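Local coordinates for protein putative fimbrium subunit Fim1C (Bacteroides uniformis, PDB 4K4K) that is probably a component of the tip of fimbriae, the surface filaments through which the bacterium adheres to other surfaces and builds biofilms, at residues D105-T110 with T190-V195; L144-K149 with Y249-T254; T163-S168 with I194-D199; S168-A173 with A214-T219; L218-P223 with I253-A258. All blocks are in the same frame, centred on the assembly; numbering follows the deposited sequence. Where two conformers were deposited one is given.

Contact 1: residues D105-T110 with T190-V195; sequences DVSVQT and TTKEIV
Q109 lies across the side chain of I194 at about a right angle. Its CG is 3.6 Å from I194 CG2, and its CD and NE2 rest on the same methyl. CG of Q109 also approaches the backbone O of V195, again at 3.6 Å. The longer branch of I194 goes to V106 instead, where CD1 stands 3.9 Å from V106 CG2 and equally near V106 O. One hydrogen bond spans the contact, from K192 NZ to S107 O at 3.1 Å. It lies in the carbonyl plane, on a lone pair. The K192 chain bends at chi3 and chi4, and CE passes close to CA and CB of S107. K192 and S107 each have two modelled conformers, so this bond may not be constant.

In fold terms, the loop after strand 101-105 packs here against the start of strand 192-199 of the fimbrillin-like protein. The backbone of V106 pairs with T172, and that of K192 with Q170.

Behind the first shell, Q109 is bent at chi2 (-74°), which turns CD back toward its own loop. NE2 then donates to V106 O at 2.8 Å, in the plane of the amide, and also bonds I206 O. An alanine in place of Q109 would probably leave V106 O and I206 O without this donor and open a gap beside I194 CG2. D105 OD1 accepts a hydrogen bond from the backbone N of S107 at 2.9 Å from above the carboxylate plane, forming an Asx turn. In one of its two conformers, S107 OG reaches the syn lone pair of the same oxygen.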
# COMPACT_ATOMS: atom_id res chain seq x y z
N ASP A 105 3.76 10.14 1.20
CA ASP A 105 5.19 10.43 1.09
C ASP A 105 5.91 9.07 1.14
O ASP A 105 5.79 8.36 2.13
CB ASP A 105 5.69 11.41 2.19
CG ASP A 105 7.17 11.77 2.11
OD1 ASP A 105 7.87 11.25 1.20
OD2 ASP A 105 7.63 12.55 2.96
N VAL A 106 6.52 8.65 0.02
CA VAL A 106 7.18 7.34 -0.05
C VAL A 106 8.73 7.52 0.07
O VAL A 106 9.45 6.56 -0.21
CB VAL A 106 6.78 6.50 -1.30
CG1 VAL A 106 5.29 6.08 -1.26
CG2 VAL A 106 7.12 7.22 -2.61
N SER A 107 9.22 8.72 0.52
CA SER A 107 10.67 8.97 0.72
C SER A 107 11.24 8.06 1.79
O SER A 107 12.42 7.71 1.73
CB SER A 107 10.93 10.42 1.12
OG SER A 107 10.45 11.34 0.15
N VAL A 108 10.41 7.71 2.80
CA VAL A 108 10.83 6.84 3.92
C VAL A 108 10.11 5.51 3.71
O VAL A 108 8.88 5.44 3.83
CB VAL A 108 10.58 7.46 5.33
CG1 VAL A 108 10.98 6.47 6.43
CG2 VAL A 108 11.35 8.78 5.49
N GLN A 109 10.88 4.48 3.37
CA GLN A 109 10.35 3.15 3.02
C GLN A 109 10.06 2.22 4.19
O GLN A 109 9.24 1.32 4.05
CB GLN A 109 11.33 2.43 2.10
CG GLN A 109 11.40 3.05 0.71
CD GLN A 109 10.15 2.72 -0.07
OE1 GLN A 109 9.82 1.55 -0.24
NE2 GLN A 109 9.42 3.73 -0.52
N THR A 110 10.80 2.36 5.30
CA THR A 110 10.67 1.46 6.44
C THR A 110 9.95 2.15 7.62
O THR A 110 10.38 3.23 8.04
CB THR A 110 12.07 0.94 6.83
OG1 THR A 110 12.66 0.32 5.68
CG2 THR A 110 12.03 -0.07 7.97
N THR A 190 10.56 17.34 -7.18
CA THR A 190 11.88 16.95 -7.66
C THR A 190 12.01 15.43 -7.52
O THR A 190 11.57 14.86 -6.52
CB THR A 190 13.00 17.77 -6.99
OG1 THR A 190 14.26 17.25 -7.42
CG2 THR A 190 12.91 17.80 -5.46
N THR A 191 12.53 14.76 -8.58
CA THR A 191 12.74 13.31 -8.64
C THR A 191 13.80 12.94 -7.61
O THR A 191 14.73 13.73 -7.38
CB THR A 191 13.09 12.86 -10.06
OG1 THR A 191 14.22 13.59 -10.53
CG2 THR A 191 11.92 13.01 -11.03
N LYS A 192 13.65 11.76 -6.98
CA LYS A 192 14.54 11.29 -5.90
C LYS A 192 14.94 9.84 -6.11
O LYS A 192 14.22 9.08 -6.76
CB LYS A 192 13.78 11.43 -4.55
CG LYS A 192 14.61 11.20 -3.28
CD LYS A 192 13.75 10.97 -2.02
CE LYS A 192 13.50 9.50 -1.73
NZ LYS A 192 14.15 9.04 -0.47
N GLU A 193 16.10 9.44 -5.55
CA GLU A 193 16.54 8.06 -5.55
C GLU A 193 15.91 7.43 -4.32
O GLU A 193 16.01 8.00 -3.23
CB GLU A 193 18.08 7.98 -5.50
CG GLU A 193 18.61 6.57 -5.64
CD GLU A 193 18.87 6.16 -7.08
OE1 GLU A 193 18.96 7.05 -7.95
OE2 GLU A 193 19.04 4.94 -7.33
N ILE A 194 15.24 6.29 -4.46
CA ILE A 194 14.65 5.64 -3.29
C ILE A 194 15.44 4.39 -2.98
O ILE A 194 15.55 3.49 -3.82
CB ILE A 194 13.15 5.32 -3.47
CG1 ILE A 194 12.30 6.61 -3.63
CG2 ILE A 194 12.64 4.43 -2.32
CD1 ILE A 194 10.77 6.37 -3.83
N VAL A 195 15.98 4.31 -1.74
CA VAL A 195 16.72 3.14 -1.30
C VAL A 195 15.68 2.11 -0.87
O VAL A 195 14.85 2.41 -0.00
CB VAL A 195 17.73 3.49 -0.19
CG1 VAL A 195 18.30 2.23 0.46
CG2 VAL A 195 18.87 4.37 -0.75

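Contact 2: residues L144-K149 with Y249-T254; sequences LDITIK and YLYTIT
The Y251 ring meets I146 and L144 at its edge, near the ring plane. I146 CG1 is 4.0 Å from Y251 CD2, and L144 CD2 is 4.4 Å from Y251 CE2. W232 meets the same ring with its plane turned by about 70°, and the hydroxyl bonds S240 OG. The Y249 ring has L144 CD2 beside it obliquely, with that methyl 4.0 Å from Y249 CB. F243 meets this ring too, and Y249 OH accepts from the backbone N of V244.

Farther along this buried face, I146 CG2 packs on I253 CG1 at 3.6 Å. The other face carries D145, T147 and K149 against L250, T252 and T254. K149 CG sits between its own backbone N and carbonyl carbon (chi1 57°). The extended chain beyond it brings K149 CE to 3.5 Å from T254 OG1 and onto the T252 methyl.

Five backbone hydrogen bonds join the strands. D145, T147 and K149 each donate through N, while D145 and T147 also accept from Y251 and I253. Six bridges without a break make this a regular parallel pair, consistent with a β-sheet of a transthyretin-like β-sandwich.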
# COMPACT_ATOMS: atom_id res chain seq x y z
N LEU A 144 7.21 -3.23 -5.17
CA LEU A 144 8.36 -3.81 -5.87
C LEU A 144 8.89 -4.94 -5.00
O LEU A 144 9.13 -4.73 -3.81
CB LEU A 144 9.47 -2.79 -6.17
CG LEU A 144 9.04 -1.49 -6.90
CD1 LEU A 144 10.25 -0.59 -7.14
CD2 LEU A 144 8.29 -1.79 -8.21
N ASP A 145 9.06 -6.14 -5.59
CA ASP A 145 9.52 -7.33 -4.88
C ASP A 145 10.70 -7.86 -5.68
O ASP A 145 10.52 -8.32 -6.80
CB ASP A 145 8.36 -8.34 -4.76
CG ASP A 145 8.65 -9.56 -3.90
OD1 ASP A 145 9.72 -10.18 -4.09
OD2 ASP A 145 7.77 -9.95 -3.12
N ILE A 146 11.90 -7.74 -5.14
CA ILE A 146 13.12 -8.10 -5.86
C ILE A 146 13.83 -9.26 -5.18
O ILE A 146 14.05 -9.25 -3.96
CB ILE A 146 14.02 -6.83 -5.97
CG1 ILE A 146 13.31 -5.75 -6.84
CG2 ILE A 146 15.45 -7.14 -6.48
CD1 ILE A 146 13.77 -4.37 -6.65
N THR A 147 14.20 -10.27 -5.99
CA THR A 147 14.98 -11.40 -5.52
C THR A 147 16.31 -11.33 -6.25
O THR A 147 16.32 -11.20 -7.48
CB THR A 147 14.23 -12.71 -5.77
OG1 THR A 147 12.94 -12.61 -5.17
CG2 THR A 147 14.94 -13.92 -5.18
N ILE A 148 17.42 -11.39 -5.52
CA ILE A 148 18.75 -11.35 -6.13
C ILE A 148 19.39 -12.73 -6.07
O ILE A 148 19.35 -13.39 -5.04
CB ILE A 148 19.63 -10.29 -5.40
CG1 ILE A 148 19.03 -8.86 -5.54
CG2 ILE A 148 21.10 -10.33 -5.84
CD1 ILE A 148 19.46 -7.94 -4.38
N LYS A 149 20.02 -13.17 -7.17
CA LYS A 149 20.80 -14.40 -7.14
C LYS A 149 22.05 -14.25 -8.00
O LYS A 149 22.07 -13.45 -8.93
CB LYS A 149 19.98 -15.64 -7.57
CG LYS A 149 19.34 -15.58 -8.95
CD LYS A 149 18.45 -16.79 -9.17
CE LYS A 149 17.96 -16.89 -10.59
NZ LYS A 149 16.95 -17.97 -10.76
N TYR A 249 5.19 -5.80 -8.71
CA TYR A 249 6.18 -6.10 -9.76
C TYR A 249 7.24 -6.94 -9.12
O TYR A 249 7.85 -6.53 -8.12
CB TYR A 249 6.77 -4.81 -10.39
CG TYR A 249 5.71 -4.06 -11.18
CD1 TYR A 249 4.81 -3.21 -10.55
CD2 TYR A 249 5.55 -4.28 -12.55
CE1 TYR A 249 3.79 -2.57 -11.26
CE2 TYR A 249 4.55 -3.62 -13.28
CZ TYR A 249 3.66 -2.78 -12.62
OH TYR A 249 2.64 -2.14 -13.31
N LEU A 250 7.39 -8.17 -9.62
CA LEU A 250 8.35 -9.12 -9.09
C LEU A 250 9.51 -9.22 -10.04
O LEU A 250 9.32 -9.53 -11.21
CB LEU A 250 7.70 -10.50 -8.85
CG LEU A 250 6.54 -10.50 -7.86
CD1 LEU A 250 5.22 -10.46 -8.58
CD2 LEU A 250 6.62 -11.69 -6.94
N TYR A 251 10.71 -8.91 -9.54
CA TYR A 251 11.91 -9.01 -10.38
C TYR A 251 12.85 -10.03 -9.82
O TYR A 251 13.14 -10.02 -8.62
CB TYR A 251 12.65 -7.65 -10.49
CG TYR A 251 11.82 -6.52 -11.07
CD1 TYR A 251 11.63 -6.41 -12.45
CD2 TYR A 251 11.30 -5.52 -10.26
CE1 TYR A 251 10.90 -5.36 -12.99
CE2 TYR A 251 10.55 -4.47 -10.79
CZ TYR A 251 10.37 -4.39 -12.16
OH TYR A 251 9.65 -3.35 -12.69
N THR A 252 13.38 -10.91 -10.69
CA THR A 252 14.44 -11.84 -10.32
C THR A 252 15.69 -11.33 -11.01
O THR A 252 15.74 -11.27 -12.25
CB THR A 252 14.11 -13.30 -10.62
OG1 THR A 252 12.94 -13.67 -9.89
CG2 THR A 252 15.27 -14.24 -10.22
N ILE A 253 16.68 -10.93 -10.22
CA ILE A 253 17.92 -10.36 -10.72
C ILE A 253 19.03 -11.39 -10.65
O ILE A 253 19.34 -11.86 -9.57
CB ILE A 253 18.31 -9.09 -9.88
CG1 ILE A 253 17.09 -8.20 -9.50
CG2 ILE A 253 19.50 -8.32 -10.48
CD1 ILE A 253 16.46 -7.41 -10.55
N THR A 254 19.62 -11.72 -11.80
CA THR A 254 20.77 -12.61 -11.81
C THR A 254 22.01 -11.75 -12.04
O THR A 254 22.16 -11.13 -13.10
CB THR A 254 20.63 -13.75 -12.85
OG1 THR A 254 19.42 -14.45 -12.60
CG2 THR A 254 21.81 -14.72 -12.77

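Contact 3: residues T163-S168 with I194-D199; sequences TTVSIS and IVLHTD
I167 stands beside I194 and L196 in an antiparallel β pair between strands 164-177 and 192-199 of the fimbrillin-like fold. Its CB lies 4.0 Å from L196 CD1. The next atom on one branch, CG2, packs on the same methyl and on I194 CB. CG2 also comes near I194 O. The other branch heads away from this pair, because CG1 is anti to the backbone N (chi1 -173°). It runs toward strand 217-222, and its tip CD1 packs on L144. L196 has two modelled conformers, so its methyl contacts hold for one of them.

The backbones set this meeting up. I167 and I194 form a hydrogen-bonded pair. I194 N donates to I167 O at 2.8 Å, and I167 N returns a bond to I194 O with the donor tilted from the carbonyl plane. S166 and V195 make the neighbouring non-hydrogen-bonded pair, with CA atoms only 4.2 Å apart. S166 CA adds a CH···O contact of 3.2 Å to I194 O. On the outer face, S166 OG is held by E193 OE2.

The pairing goes one bond further, from L196 N to V165 O at 2.8 Å. Past it the strands diverge. T198 still reaches across with its methyl, CG2, which meets T163 O at 3.7 Å and V165 CG2 a little farther off. I148 also touches T163 and V165. In the widened part a water bridges the backbones, accepting from V165 N at 2.8 Å and donating to L196 O at 2.7 Å.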
# COMPACT_ATOMS: atom_id res chain seq x y z
N THR A 163 24.46 -6.74 -0.68
CA THR A 163 24.05 -5.95 -1.84
C THR A 163 22.91 -4.99 -1.46
O THR A 163 21.93 -5.40 -0.84
CB THR A 163 23.64 -6.86 -3.03
OG1 THR A 163 24.78 -7.61 -3.44
CG2 THR A 163 23.08 -6.08 -4.22
N THR A 164 23.04 -3.71 -1.85
CA THR A 164 21.98 -2.72 -1.61
C THR A 164 21.28 -2.45 -2.94
O THR A 164 21.87 -2.64 -4.00
CB THR A 164 22.52 -1.44 -0.97
OG1 THR A 164 23.47 -0.85 -1.86
CG2 THR A 164 23.14 -1.67 0.39
N VAL A 165 20.02 -2.03 -2.87
CA VAL A 165 19.21 -1.78 -4.06
C VAL A 165 18.53 -0.43 -3.92
O VAL A 165 17.93 -0.15 -2.88
CB VAL A 165 18.14 -2.91 -4.28
CG1 VAL A 165 17.42 -2.76 -5.63
CG2 VAL A 165 18.76 -4.30 -4.17
N SER A 166 18.56 0.37 -4.99
CA SER A 166 17.82 1.63 -5.02
C SER A 166 17.18 1.79 -6.40
O SER A 166 17.58 1.12 -7.35
CB SER A 166 18.74 2.80 -4.68
OG SER A 166 19.69 3.01 -5.72
N ILE A 167 16.16 2.65 -6.50
CA ILE A 167 15.49 2.95 -7.76
C ILE A 167 15.58 4.46 -7.98
O ILE A 167 15.37 5.23 -7.03
CB ILE A 167 14.04 2.39 -7.84
CG1 ILE A 167 13.43 2.57 -9.25
CG2 ILE A 167 13.12 2.93 -6.71
CD1 ILE A 167 12.03 1.87 -9.49
N SER A 168 15.92 4.87 -9.20
CA SER A 168 16.13 6.28 -9.54
C SER A 168 14.88 6.98 -10.07
O SER A 168 13.91 6.35 -10.48
CB SER A 168 17.24 6.39 -10.59
OG SER A 168 16.77 5.89 -11.83
N ILE A 194 15.24 6.29 -4.46
CA ILE A 194 14.65 5.64 -3.29
C ILE A 194 15.44 4.39 -2.98
O ILE A 194 15.55 3.49 -3.82
CB ILE A 194 13.15 5.32 -3.47
CG1 ILE A 194 12.30 6.61 -3.63
CG2 ILE A 194 12.64 4.43 -2.32
CD1 ILE A 194 10.77 6.37 -3.83
N VAL A 195 15.98 4.31 -1.74
CA VAL A 195 16.72 3.14 -1.30
C VAL A 195 15.68 2.11 -0.87
O VAL A 195 14.85 2.41 -0.00
CB VAL A 195 17.73 3.49 -0.19
CG1 VAL A 195 18.30 2.23 0.46
CG2 VAL A 195 18.87 4.37 -0.75
N LEU A 196 15.70 0.93 -1.49
CA LEU A 196 14.77 -0.15 -1.17
C LEU A 196 15.25 -0.87 0.09
O LEU A 196 16.45 -0.86 0.37
CB LEU A 196 14.64 -1.13 -2.35
CG LEU A 196 13.67 -0.70 -3.45
CD1 LEU A 196 14.36 0.13 -4.51
CD2 LEU A 196 13.04 -1.90 -4.10
N HIS A 197 14.34 -1.47 0.87
CA HIS A 197 14.63 -2.22 2.09
C HIS A 197 15.15 -3.63 1.70
O HIS A 197 14.42 -4.34 1.03
CB HIS A 197 13.32 -2.25 2.93
CG HIS A 197 13.22 -3.28 4.01
ND1 HIS A 197 12.17 -4.19 4.03
CD2 HIS A 197 13.96 -3.45 5.13
CE1 HIS A 197 12.35 -4.93 5.12
NE2 HIS A 197 13.41 -4.52 5.82
N THR A 198 16.36 -4.02 2.14
CA THR A 198 16.91 -5.34 1.87
C THR A 198 16.96 -6.23 3.10
O THR A 198 17.26 -5.75 4.20
CB THR A 198 18.33 -5.28 1.28
OG1 THR A 198 19.17 -4.51 2.14
CG2 THR A 198 18.37 -4.75 -0.13
N ASP A 199 16.73 -7.53 2.90
CA ASP A 199 16.78 -8.57 3.91
C ASP A 199 17.40 -9.76 3.23
O ASP A 199 16.71 -10.53 2.56
CB ASP A 199 15.37 -8.86 4.46
CG ASP A 199 15.30 -9.85 5.63
OD1 ASP A 199 16.38 -10.31 6.09
OD2 ASP A 199 14.18 -10.14 6.10
O HOH W 1 18.95 -1.71 -0.30

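Contact 4: residues S168-A173 with A214-T219; sequences SNQQTA and AGMALT
G215 O accepts from N169 ND2 at 2.8 Å. The donor sits above the carbonyl plane, while the oxygen lies in the plane of the N169 amide. This bond falls at a strand corner. Strand 164-177 runs antiparallel to strand 217-222 up to S168, then turns a corner at N169, beyond which T172 pairs with V106 and A173 with T187.

S168 makes the last links before the turn. Its backbone N donates to A217 O at 2.9 Å, a normal strand bond. The return bond is different, because A217 N gives its hydrogen to the side chain, S168 OG, also at 2.9 Å. OG is placed for this between the backbone N and the carbonyl carbon (chi1 70°). The hydroxyl thus stands in as acceptor at the end of the pairing.

S168 O faces M216, a selenomethionine, whose CG is 3.5 Å away. G215 has a positive phi (89°) with psi near zero, where a CB would press on the carbonyl O of the residue before. The extended M216 chain runs past the corner and also touches F243. Its terminal CE ends 3.9 Å from N169 O.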
# COMPACT_ATOMS: atom_id res chain seq x y z
N SER A 168 15.92 4.87 -9.20
CA SER A 168 16.13 6.28 -9.54
C SER A 168 14.88 6.98 -10.07
O SER A 168 13.91 6.35 -10.48
CB SER A 168 17.24 6.39 -10.59
OG SER A 168 16.77 5.89 -11.83
N ASN A 169 14.98 8.32 -10.09
CA ASN A 169 14.05 9.30 -10.64
C ASN A 169 12.60 8.99 -10.25
O ASN A 169 11.70 8.81 -11.08
CB ASN A 169 14.23 9.41 -12.14
CG ASN A 169 15.67 9.80 -12.47
OD1 ASN A 169 16.25 10.74 -11.91
ND2 ASN A 169 16.33 8.98 -13.27
N GLN A 170 12.40 8.94 -8.95
CA GLN A 170 11.08 8.69 -8.39
C GLN A 170 10.41 9.95 -7.94
O GLN A 170 11.03 10.78 -7.28
CB GLN A 170 11.18 7.76 -7.16
CG GLN A 170 11.72 6.37 -7.46
CD GLN A 170 10.84 5.61 -8.42
OE1 GLN A 170 11.22 5.34 -9.57
NE2 GLN A 170 9.63 5.29 -7.99
N GLN A 171 9.10 10.04 -8.21
CA GLN A 171 8.24 11.05 -7.61
C GLN A 171 7.94 10.48 -6.22
O GLN A 171 7.82 9.25 -6.10
CB GLN A 171 6.96 11.28 -8.43
CG GLN A 171 7.21 12.04 -9.74
CD GLN A 171 7.72 13.46 -9.55
OE1 GLN A 171 7.47 14.12 -8.53
NE2 GLN A 171 8.48 13.95 -10.51
N THR A 172 7.88 11.31 -5.18
CA THR A 172 7.69 10.75 -3.83
C THR A 172 6.43 11.27 -3.12
O THR A 172 6.07 10.71 -2.08
CB THR A 172 8.92 11.05 -2.96
OG1 THR A 172 9.11 12.47 -2.87
CG2 THR A 172 10.20 10.34 -3.46
N ALA A 173 5.74 12.27 -3.69
CA ALA A 173 4.53 12.84 -3.08
C ALA A 173 3.26 12.59 -3.90
O ALA A 173 3.25 12.77 -5.12
CB ALA A 173 4.71 14.34 -2.88
N ALA A 214 10.22 5.11 -17.93
CA ALA A 214 11.38 5.62 -18.67
C ALA A 214 12.23 6.52 -17.78
O ALA A 214 11.70 7.34 -17.03
CB ALA A 214 10.94 6.37 -19.92
N GLY A 215 13.54 6.31 -17.83
CA GLY A 215 14.47 7.06 -16.99
C GLY A 215 14.72 6.42 -15.64
O GLY A 215 15.62 6.85 -14.92
N MSE A 216 13.90 5.41 -15.26
CA MSE A 216 14.07 4.74 -13.97
C MSE A 216 15.02 3.58 -14.09
O MSE A 216 14.89 2.74 -14.98
CB MSE A 216 12.75 4.24 -13.39
CG MSE A 216 11.75 5.32 -13.10
SE MSE A 216 10.06 4.50 -12.59
CE MSE A 216 9.07 6.18 -12.34
N ALA A 217 15.95 3.50 -13.15
CA ALA A 217 16.89 2.40 -13.12
C ALA A 217 17.03 1.84 -11.72
O ALA A 217 16.94 2.58 -10.74
CB ALA A 217 18.26 2.86 -13.64
N LEU A 218 17.24 0.53 -11.63
CA LEU A 218 17.60 -0.14 -10.39
C LEU A 218 19.11 -0.13 -10.28
O LEU A 218 19.78 -0.49 -11.26
CB LEU A 218 17.08 -1.59 -10.31
CG LEU A 218 15.59 -1.84 -10.29
CD1 LEU A 218 15.31 -3.32 -10.15
CD2 LEU A 218 14.90 -1.08 -9.13
N THR A 219 19.67 0.25 -9.12
CA THR A 219 21.12 0.21 -8.91
C THR A 219 21.41 -0.84 -7.86
O THR A 219 20.83 -0.81 -6.77
CB THR A 219 21.71 1.60 -8.55
OG1 THR A 219 21.46 2.48 -9.64
CG2 THR A 219 23.23 1.55 -8.27

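Contact 5: residues L218-P223 with I253-A258; sequences LTFTVP and ITISKA
F220 overlaps I253 with one ring face and its tip. I253 CG2 lies over that face, 4.0 Å from the ring centroid and 21° off the normal, a CH-pi contact displaced toward the rim. The other branch of I253 closes on the ring tip, with CD1 3.5 Å from F220 CZ and CG1 3.6 Å from the same atom. The two side chains reach toward each other tip to tip.

Around this centre the packing is lighter. I253 CD1 also meets L218 CD1 at 4.3 Å. Two residues farther along the strand, I255 CD1 touches F220 CB at 4.3 Å and V222 CG2 at 4.4 Å. I146 and V165 flank the same cluster, and F230 packs on V222 and I255.

The backbones stay well apart, 10.7 Å between the strand axes, and are inclined by 46°. This spacing and tilt are consistent with strands of two sheets packed face to face in a β-sandwich, as in transthyretin-like domains. An alanine in place of I253 would probably leave the F220 ring without its CH-pi partner and open a gap at CZ. No hydrogen bond joins the segments, so the contact probably rests on burial of hydrocarbon surface rather than on directional bonding.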
# COMPACT_ATOMS: atom_id res chain seq x y z
N LEU A 218 17.24 0.53 -11.63
CA LEU A 218 17.60 -0.14 -10.39
C LEU A 218 19.11 -0.13 -10.28
O LEU A 218 19.78 -0.49 -11.26
CB LEU A 218 17.08 -1.59 -10.31
CG LEU A 218 15.59 -1.84 -10.29
CD1 LEU A 218 15.31 -3.32 -10.15
CD2 LEU A 218 14.90 -1.08 -9.13
N THR A 219 19.67 0.25 -9.12
CA THR A 219 21.12 0.21 -8.91
C THR A 219 21.41 -0.84 -7.86
O THR A 219 20.83 -0.81 -6.77
CB THR A 219 21.71 1.60 -8.55
OG1 THR A 219 21.46 2.48 -9.64
CG2 THR A 219 23.23 1.55 -8.27
N PHE A 220 22.31 -1.78 -8.18
CA PHE A 220 22.74 -2.82 -7.26
C PHE A 220 24.18 -2.56 -6.90
O PHE A 220 25.03 -2.65 -7.79
CB PHE A 220 22.60 -4.22 -7.91
CG PHE A 220 21.20 -4.51 -8.38
CD1 PHE A 220 20.80 -4.17 -9.67
CD2 PHE A 220 20.26 -5.07 -7.53
CE1 PHE A 220 19.49 -4.39 -10.10
CE2 PHE A 220 18.95 -5.28 -7.94
CZ PHE A 220 18.57 -4.93 -9.22
N THR A 221 24.47 -2.23 -5.63
CA THR A 221 25.84 -1.99 -5.17
C THR A 221 26.30 -3.25 -4.46
O THR A 221 25.70 -3.61 -3.43
CB THR A 221 25.89 -0.73 -4.27
OG1 THR A 221 25.15 0.32 -4.90
CG2 THR A 221 27.32 -0.28 -3.96
N VAL A 222 27.29 -3.95 -5.01
CA VAL A 222 27.79 -5.20 -4.48
C VAL A 222 29.10 -4.97 -3.72
O VAL A 222 30.13 -4.72 -4.34
CB VAL A 222 27.95 -6.24 -5.62
CG1 VAL A 222 28.34 -7.60 -5.07
CG2 VAL A 222 26.67 -6.34 -6.47
N PRO A 223 29.09 -5.08 -2.37
CA PRO A 223 30.33 -4.86 -1.59
C PRO A 223 31.44 -5.85 -1.93
O PRO A 223 32.61 -5.45 -1.99
CB PRO A 223 29.88 -5.01 -0.14
CG PRO A 223 28.42 -4.88 -0.15
CD PRO A 223 27.95 -5.38 -1.48
N ILE A 253 16.68 -10.93 -10.22
CA ILE A 253 17.92 -10.36 -10.72
C ILE A 253 19.03 -11.39 -10.65
O ILE A 253 19.34 -11.86 -9.57
CB ILE A 253 18.31 -9.09 -9.88
CG1 ILE A 253 17.09 -8.20 -9.50
CG2 ILE A 253 19.50 -8.32 -10.48
CD1 ILE A 253 16.46 -7.41 -10.55
N THR A 254 19.62 -11.72 -11.80
CA THR A 254 20.77 -12.61 -11.81
C THR A 254 22.01 -11.75 -12.04
O THR A 254 22.16 -11.13 -13.10
CB THR A 254 20.63 -13.75 -12.85
OG1 THR A 254 19.42 -14.45 -12.60
CG2 THR A 254 21.81 -14.72 -12.77
N ILE A 255 22.93 -11.76 -11.08
CA ILE A 255 24.13 -10.95 -11.18
C ILE A 255 25.34 -11.79 -11.58
O ILE A 255 25.62 -12.84 -10.98
CB ILE A 255 24.38 -10.15 -9.88
CG1 ILE A 255 23.12 -9.32 -9.48
CG2 ILE A 255 25.65 -9.27 -9.99
CD1 ILE A 255 23.27 -8.49 -8.15
N SER A 256 26.08 -11.29 -12.58
CA SER A 256 27.32 -11.87 -13.07
C SER A 256 28.39 -10.76 -13.10
O SER A 256 28.03 -9.59 -12.99
CB SER A 256 27.09 -12.49 -14.45
OG SER A 256 27.20 -11.54 -15.49
N LYS A 257 29.67 -11.11 -13.24
CA LYS A 257 30.72 -10.09 -13.34
C LYS A 257 30.51 -9.26 -14.63
O LYS A 257 30.80 -8.07 -14.65
CB LYS A 257 32.10 -10.74 -13.33
CG LYS A 257 32.58 -11.11 -11.94
CD LYS A 257 34.00 -11.70 -11.99
CE LYS A 257 34.59 -11.92 -10.62
NZ LYS A 257 36.02 -12.36 -10.71
N ALA A 258 29.95 -9.89 -15.68
CA ALA A 258 29.69 -9.24 -16.96
C ALA A 258 28.47 -8.30 -16.91
O ALA A 258 28.32 -7.47 -17.80
CB ALA A 258 29.48 -10.30 -18.02

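How the contacts relate
From the N terminus, 105-110 comes first, and contact 1 closes a long loop when 190-195 arrives. Contact 2 opens at 144-149, within that loop, and closes only at 249-254, so it crosses contact 1. Contacts 3 and 4 both fall within the span of contact 2. Contact 3 closes on the same strand as contact 1, through I194 and V195. Contact 4 starts at S168, the last residue of the first segment of contact 3, and crosses contacts 1 and 3. Contact 5 begins on the strand where contact 4 ends and finishes on the strand of contact 2. Together they tie strands 164-177, 192-199 and 217-222 to strands 132-150 and 247-256, with the 105-110 loop added.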